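Local coordinates for pectate lyase (Paenibacillus sp. 0602, PDB 5GT5), which cleaves the alpha-1,4-linked galacturonan of polygalacturonate and of partly methylated pectin by elimination in an endo mode, probably with calcium as cofactor, at residues A[134-138]-A[203-208]; A[282-286]-A[401-407]. The protein carries 1 engineered substitution. All coordinates share one frame; numbering follows the deposited sequence.

Contact 1 of 2, residues A[134-138]-A[203-208]; sequences ELWEW and WVTRQI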
loop_
_atom_site.group_PDB
_atom_site.type_symbol
_atom_site.label_atom_id
_atom_site.label_comp_id
_atom_site.label_asym_id
_atom_site.label_seq_id
_atom_site.Cartn_x
_atom_site.Cartn_y
_atom_site.Cartn_z
ATOM N N GLU A 134 -7.302 12.143 -28.399
ATOM C CA GLU A 134 -6.902 13.483 -28.842
ATOM C C GLU A 134 -5.865 14.132 -27.933
ATOM O O GLU A 134 -6.064 15.211 -27.363
ATOM C CB GLU A 134 -8.146 14.364 -29.098
ATOM C CG GLU A 134 -9.072 13.720 -30.127
ATOM C CD GLU A 134 -10.243 14.599 -30.578
ATOM O OE1 GLU A 134 -10.340 15.784 -30.187
ATOM O OE2 GLU A 134 -11.081 14.040 -31.316
ATOM N N LEU A 135 -4.763 13.405 -27.788
ATOM C CA LEU A 135 -3.616 13.841 -26.996
ATOM C C LEU A 135 -2.320 13.528 -27.753
ATOM O O LEU A 135 -1.266 13.314 -27.129
ATOM C CB LEU A 135 -3.617 13.186 -25.600
ATOM C CG LEU A 135 -2.746 13.888 -24.542
ATOM C CD1 LEU A 135 -3.272 15.288 -24.206
ATOM C CD2 LEU A 135 -2.683 13.068 -23.278
ATOM N N TRP A 136 -2.387 13.537 -29.090
ATOM C CA TRP A 136 -1.205 13.356 -29.936
ATOM C C TRP A 136 -1.118 14.505 -30.924
ATOM O O TRP A 136 -2.147 14.986 -31.400
ATOM C CB TRP A 136 -1.258 12.019 -30.695
ATOM C CG TRP A 136 -0.108 11.823 -31.692
ATOM C CD1 TRP A 136 1.112 11.240 -31.448
ATOM C CD2 TRP A 136 -0.091 12.239 -33.065
ATOM N NE1 TRP A 136 1.879 11.259 -32.599
ATOM C CE2 TRP A 136 1.169 11.867 -33.601
ATOM C CE3 TRP A 136 -1.028 12.892 -33.893
ATOM C CZ2 TRP A 136 1.512 12.133 -34.927
ATOM C CZ3 TRP A 136 -0.694 13.144 -35.211
ATOM C CH2 TRP A 136 0.563 12.785 -35.711
ATOM N N GLU A 137 0.101 14.939 -31.244
ATOM C CA GLU A 137 0.358 15.818 -32.392
ATOM C C GLU A 137 1.711 15.457 -32.959
ATOM O O GLU A 137 2.493 14.776 -32.322
ATOM C CB GLU A 137 0.273 17.300 -32.011
ATOM C CG GLU A 137 1.425 17.768 -31.112
ATOM C CD GLU A 137 1.419 19.269 -30.916
ATOM O OE1 GLU A 137 0.411 19.926 -31.298
ATOM O OE2 GLU A 137 2.420 19.788 -30.378
ATOM N N TRP A 138 1.940 15.881 -34.197
ATOM C CA TRP A 138 3.193 15.652 -34.903
ATOM C C TRP A 138 4.358 16.380 -34.225
ATOM O O TRP A 138 4.221 17.508 -33.748
ATOM C CB TRP A 138 2.969 16.142 -36.342
ATOM C CG TRP A 138 4.182 16.121 -37.250
ATOM C CD1 TRP A 138 5.039 17.159 -37.491
ATOM C CD2 TRP A 138 4.638 15.021 -38.062
ATOM N NE1 TRP A 138 5.997 16.775 -38.406
ATOM C CE2 TRP A 138 5.773 15.472 -38.775
ATOM C CE3 TRP A 138 4.184 13.714 -38.267
ATOM C CZ2 TRP A 138 6.486 14.653 -39.659
ATOM C CZ3 TRP A 138 4.880 12.884 -39.179
ATOM C CH2 TRP A 138 6.030 13.364 -39.853
ATOM N N TRP A 203 -7.827 11.462 -36.701
ATOM C CA TRP A 203 -7.026 12.448 -35.981
ATOM C C TRP A 203 -5.659 12.700 -36.611
ATOM O O TRP A 203 -5.198 13.852 -36.740
ATOM C CB TRP A 203 -6.854 11.980 -34.533
ATOM C CG TRP A 203 -6.178 12.986 -33.627
ATOM C CD1 TRP A 203 -4.912 12.904 -33.107
ATOM C CD2 TRP A 203 -6.737 14.211 -33.129
ATOM N NE1 TRP A 203 -4.653 13.999 -32.319
ATOM C CE2 TRP A 203 -5.747 14.830 -32.333
ATOM C CE3 TRP A 203 -7.963 14.859 -33.319
ATOM C CZ2 TRP A 203 -5.954 16.051 -31.683
ATOM C CZ3 TRP A 203 -8.171 16.074 -32.679
ATOM C CH2 TRP A 203 -7.176 16.658 -31.865
ATOM N N VAL A 204 -5.005 11.606 -36.995
ATOM C CA VAL A 204 -3.720 11.705 -37.667
ATOM C C VAL A 204 -3.871 12.324 -39.073
ATOM O O VAL A 204 -3.067 13.160 -39.466
ATOM C CB VAL A 204 -3.010 10.354 -37.732
ATOM C CG1 VAL A 204 -1.781 10.437 -38.650
ATOM C CG2 VAL A 204 -2.588 9.921 -36.345
ATOM N N THR A 205 -4.915 11.956 -39.801
ATOM C CA THR A 205 -5.104 12.537 -41.130
ATOM C C THR A 205 -5.338 14.051 -41.064
ATOM O O THR A 205 -4.797 14.802 -41.884
ATOM C CB THR A 205 -6.266 11.851 -41.829
ATOM O OG1 THR A 205 -5.931 10.473 -42.012
ATOM C CG2 THR A 205 -6.553 12.508 -43.209
ATOM N N ARG A 206 -6.106 14.496 -40.066
ATOM C CA ARG A 206 -6.287 15.928 -39.874
ATOM C C ARG A 206 -4.973 16.641 -39.606
ATOM O O ARG A 206 -4.717 17.712 -40.147
ATOM C CB ARG A 206 -7.285 16.232 -38.769
ATOM C CG ARG A 206 -8.721 16.184 -39.263
ATOM C CD ARG A 206 -9.723 16.316 -38.118
ATOM N NE ARG A 206 -9.981 15.000 -37.575
ATOM C CZ ARG A 206 -10.574 14.769 -36.404
ATOM N NH1 ARG A 206 -10.979 15.792 -35.649
ATOM N NH2 ARG A 206 -10.753 13.512 -35.991
ATOM N N GLN A 207 -4.095 16.021 -38.815
ATOM C CA GLN A 207 -2.788 16.629 -38.597
ATOM C C GLN A 207 -1.983 16.704 -39.905
ATOM O O GLN A 207 -1.363 17.725 -40.212
ATOM C CB GLN A 207 -2.015 15.787 -37.561
ATOM C CG GLN A 207 -0.522 16.149 -37.388
ATOM C CD GLN A 207 -0.361 17.474 -36.701
ATOM O OE1 GLN A 207 -0.197 17.523 -35.483
ATOM N NE2 GLN A 207 -0.451 18.572 -37.466
ATOM N N ILE A 208 -1.956 15.609 -40.653
ATOM C CA ILE A 208 -1.155 15.583 -41.877
ATOM C C ILE A 208 -1.726 16.550 -42.935
ATOM O O ILE A 208 -0.962 17.254 -43.601
ATOM C CB ILE A 208 -0.976 14.163 -42.424
ATOM C CG1 ILE A 208 0.271 13.495 -41.820
ATOM C CG2 ILE A 208 -0.678 14.186 -43.915
ATOM C CD1 ILE A 208 0.256 13.329 -40.316
HETATM O O HOH W 1 -10.705 12.366 -33.283
HETATM O O HOH W 2 -12.327 15.614 -33.214
#
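W203 gives its indole N-H to the backbone oxygen of W136, NE1 to O 2.8 Å. The oxygen lies close to the indole plane, at the ring edge. CG of W203 stands anti to the backbone N (chi1 -173°), which sends the ring off the helix to meet the loop. E134 covers one face of this ring. Its CG sits 3.6 Å from the centroid of the six-membered ring, a CH-pi contact, and its carboxylate lies nearly flat over the rim. Both carboxylate oxygens have partners. OE1 bonds to H114, while OE2 accepts from two waters, which in turn accept from NH1 and NH2 of R206. The opposite charges are bridged by water, OE2 of E134 and NH1 of R206 being 4.7 Å apart. One helical turn on, OE1 of Q207 takes the backbone N-H of W138 at 3.0 Å. The bond is almost straight (175°), but the donor stands above the amide plane. The W136 ring packs against this side of the helix, with V204 CG2 over one face in a CH-pi contact and Q207 CG 3.7 Å from W136 CZ3. A leucine in place of W203 would probably leave the W136 oxygen without its donor and the E134 chain without its flat support. Helix 203-212 therefore supplies side-chain partners to two backbone groups of the irregular loop, polar atoms that would be costly to bury alone.

Contact 2 of 2, residues A[282-286]-A[401-407]; sequences GGNAH and WNGFSIL
N284 and N402 hold the two segments together through three hydrogen bonds. The N284 amide pairs with the backbone of N402 at both ends. Its OD1 accepts from N402 N at 2.9 Å, on a lone pair, and its ND2 donates to N402 O at 3.0 Å, also on a lone pair. This double grip fixes which way round the amide lies. N402 answers with its own side chain: ND2 reaches G283 O at 3.0 Å, from above the carbonyl plane. Its OD1 bonds to K363. N284 begins strand 284-288, which runs parallel between strands 262-271 and 333-337 in the right-handed parallel beta-helix of the polysaccharide lyase 1 family. The loop 401-407 lies against the outside of this coil. There W401 turns its ring edge to the strand, with CE3 3.3 Å from N284 OD1 and CZ3 3.5 Å from A285 O. CE1 of F404 lies over one face of the W401 ring, near its rim, and CE2 of F404 comes 3.6 Å from N284 ND2. Farther along, L407 CD1 sits over the H286 ring, 3.6 Å from the centroid. On that ring, ND1 bonds to Y409 and NE2 to E337.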
loop_
_atom_site.group_PDB
_atom_site.type_symbol
_atom_site.label_atom_id
_atom_site.label_comp_id
_atom_site.label_asym_id
_atom_site.label_seq_id
_atom_site.Cartn_x
_atom_site.Cartn_y
_atom_site.Cartn_z
ATOM N N GLY A 282 13.898 -2.485 -13.072
ATOM C CA GLY A 282 14.040 -2.790 -11.642
ATOM C C GLY A 282 13.004 -3.622 -10.905
ATOM O O GLY A 282 13.346 -4.418 -10.039
ATOM N N GLY A 283 11.727 -3.404 -11.193
ATOM C CA GLY A 283 10.660 -4.020 -10.411
ATOM C C GLY A 283 10.146 -5.342 -10.940
ATOM O O GLY A 283 10.933 -6.184 -11.364
ATOM N N ASN A 284 8.824 -5.519 -10.881
ATOM C CA ASN A 284 8.146 -6.736 -11.293
ATOM C C ASN A 284 6.963 -6.423 -12.166
ATOM O O ASN A 284 6.121 -5.603 -11.810
ATOM C CB ASN A 284 7.628 -7.519 -10.079
ATOM C CG ASN A 284 8.727 -8.062 -9.224
ATOM O OD1 ASN A 284 9.488 -8.929 -9.640
ATOM N ND2 ASN A 284 8.802 -7.574 -7.983
ATOM N N ALA A 285 6.891 -7.068 -13.326
ATOM C CA ALA A 285 5.744 -6.916 -14.208
ATOM C C ALA A 285 5.257 -8.265 -14.685
ATOM O O ALA A 285 6.076 -9.082 -15.119
ATOM C CB ALA A 285 6.091 -6.064 -15.406
ATOM N N HIS A 286 3.945 -8.478 -14.639
ATOM C CA HIS A 286 3.319 -9.723 -15.072
ATOM C C HIS A 286 2.239 -9.397 -16.089
ATOM O O HIS A 286 1.285 -8.663 -15.771
ATOM C CB HIS A 286 2.736 -10.438 -13.837
ATOM C CG HIS A 286 1.994 -11.708 -14.149
ATOM N ND1 HIS A 286 0.862 -12.084 -13.459
ATOM C CD2 HIS A 286 2.261 -12.707 -15.020
ATOM C CE1 HIS A 286 0.428 -13.241 -13.930
ATOM N NE2 HIS A 286 1.243 -13.637 -14.883
ATOM N N TRP A 401 11.558 -13.737 -9.992
ATOM C CA TRP A 401 10.923 -12.522 -9.525
ATOM C C TRP A 401 11.829 -11.785 -8.552
ATOM O O TRP A 401 12.767 -12.354 -7.997
ATOM C CB TRP A 401 9.615 -12.854 -8.825
ATOM C CG TRP A 401 8.556 -13.398 -9.768
ATOM C CD1 TRP A 401 8.038 -14.678 -9.800
ATOM C CD2 TRP A 401 7.888 -12.672 -10.817
ATOM N NE1 TRP A 401 7.095 -14.780 -10.810
ATOM C CE2 TRP A 401 6.984 -13.560 -11.435
ATOM C CE3 TRP A 401 7.970 -11.353 -11.292
ATOM C CZ2 TRP A 401 6.158 -13.168 -12.492
ATOM C CZ3 TRP A 401 7.150 -10.974 -12.345
ATOM C CH2 TRP A 401 6.270 -11.877 -12.936
ATOM N N ASN A 402 11.546 -10.519 -8.334
ATOM C CA ASN A 402 12.280 -9.723 -7.371
ATOM C C ASN A 402 11.554 -9.593 -6.053
ATOM O O ASN A 402 10.506 -8.973 -5.992
ATOM C CB ASN A 402 12.576 -8.340 -7.945
ATOM C CG ASN A 402 13.555 -8.405 -9.086
ATOM O OD1 ASN A 402 14.534 -9.172 -9.040
ATOM N ND2 ASN A 402 13.317 -7.610 -10.131
ATOM N N GLY A 403 12.067 -10.235 -5.000
ATOM C CA GLY A 403 11.536 -9.980 -3.665
ATOM C C GLY A 403 10.592 -11.065 -3.200
ATOM O O GLY A 403 10.131 -11.077 -2.058
ATOM N N PHE A 404 10.244 -11.940 -4.129
ATOM C CA PHE A 404 9.404 -13.092 -3.859
ATOM C C PHE A 404 9.737 -14.202 -4.856
ATOM O O PHE A 404 10.364 -13.955 -5.889
ATOM C CB PHE A 404 7.902 -12.744 -3.867
ATOM C CG PHE A 404 7.444 -11.959 -5.074
ATOM C CD1 PHE A 404 7.193 -12.593 -6.281
ATOM C CD2 PHE A 404 7.239 -10.591 -4.985
ATOM C CE1 PHE A 404 6.754 -11.861 -7.387
ATOM C CE2 PHE A 404 6.806 -9.857 -6.079
ATOM C CZ PHE A 404 6.565 -10.485 -7.282
ATOM N N SER A 405 9.353 -15.427 -4.511
ATOM C CA SER A 405 9.578 -16.612 -5.323
ATOM C C SER A 405 8.444 -16.818 -6.318
ATOM O O SER A 405 8.680 -17.105 -7.490
ATOM C CB SER A 405 9.744 -17.845 -4.409
ATOM O OG SER A 405 10.936 -17.734 -3.646
ATOM N N ILE A 406 7.213 -16.692 -5.834
ATOM C CA ILE A 406 6.020 -16.784 -6.678
ATOM C C ILE A 406 5.134 -15.549 -6.499
ATOM O O ILE A 406 5.168 -14.879 -5.458
ATOM C CB ILE A 406 5.199 -18.075 -6.401
ATOM C CG1 ILE A 406 4.682 -18.078 -4.968
ATOM C CG2 ILE A 406 6.036 -19.323 -6.650
ATOM C CD1 ILE A 406 3.591 -19.093 -4.713
ATOM N N LEU A 407 4.343 -15.249 -7.519
ATOM C CA LEU A 407 3.508 -14.056 -7.475
ATOM C C LEU A 407 2.592 -14.106 -6.263
ATOM O O LEU A 407 2.068 -15.181 -5.918
ATOM C CB LEU A 407 2.703 -13.957 -8.758
ATOM C CG LEU A 407 3.502 -13.551 -9.993
ATOM C CD1 LEU A 407 2.716 -13.905 -11.238
ATOM C CD2 LEU A 407 3.844 -12.044 -9.934
#

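In the fold
The chain's centre lies between contacts 1 and 2. Their own centres are 38 Å apart, and their nearest atoms about 22 Å, so they do not touch. Both segments of contact 1 precede those of contact 2 in the sequence. Contact 1 joins a loop that leaves strand 131-133 to helix 203-212. Contact 2 ties a late loop to a strand of the beta-helix itself. Neither contact contains a residue of the likely calcium or active site. The W136 side chain is about 8 Å from that of D174 and about 11 Å from that of D152, both probable calcium ligands. The A285 side chain is about 11 Å from that of R276, the likely active-site arginine.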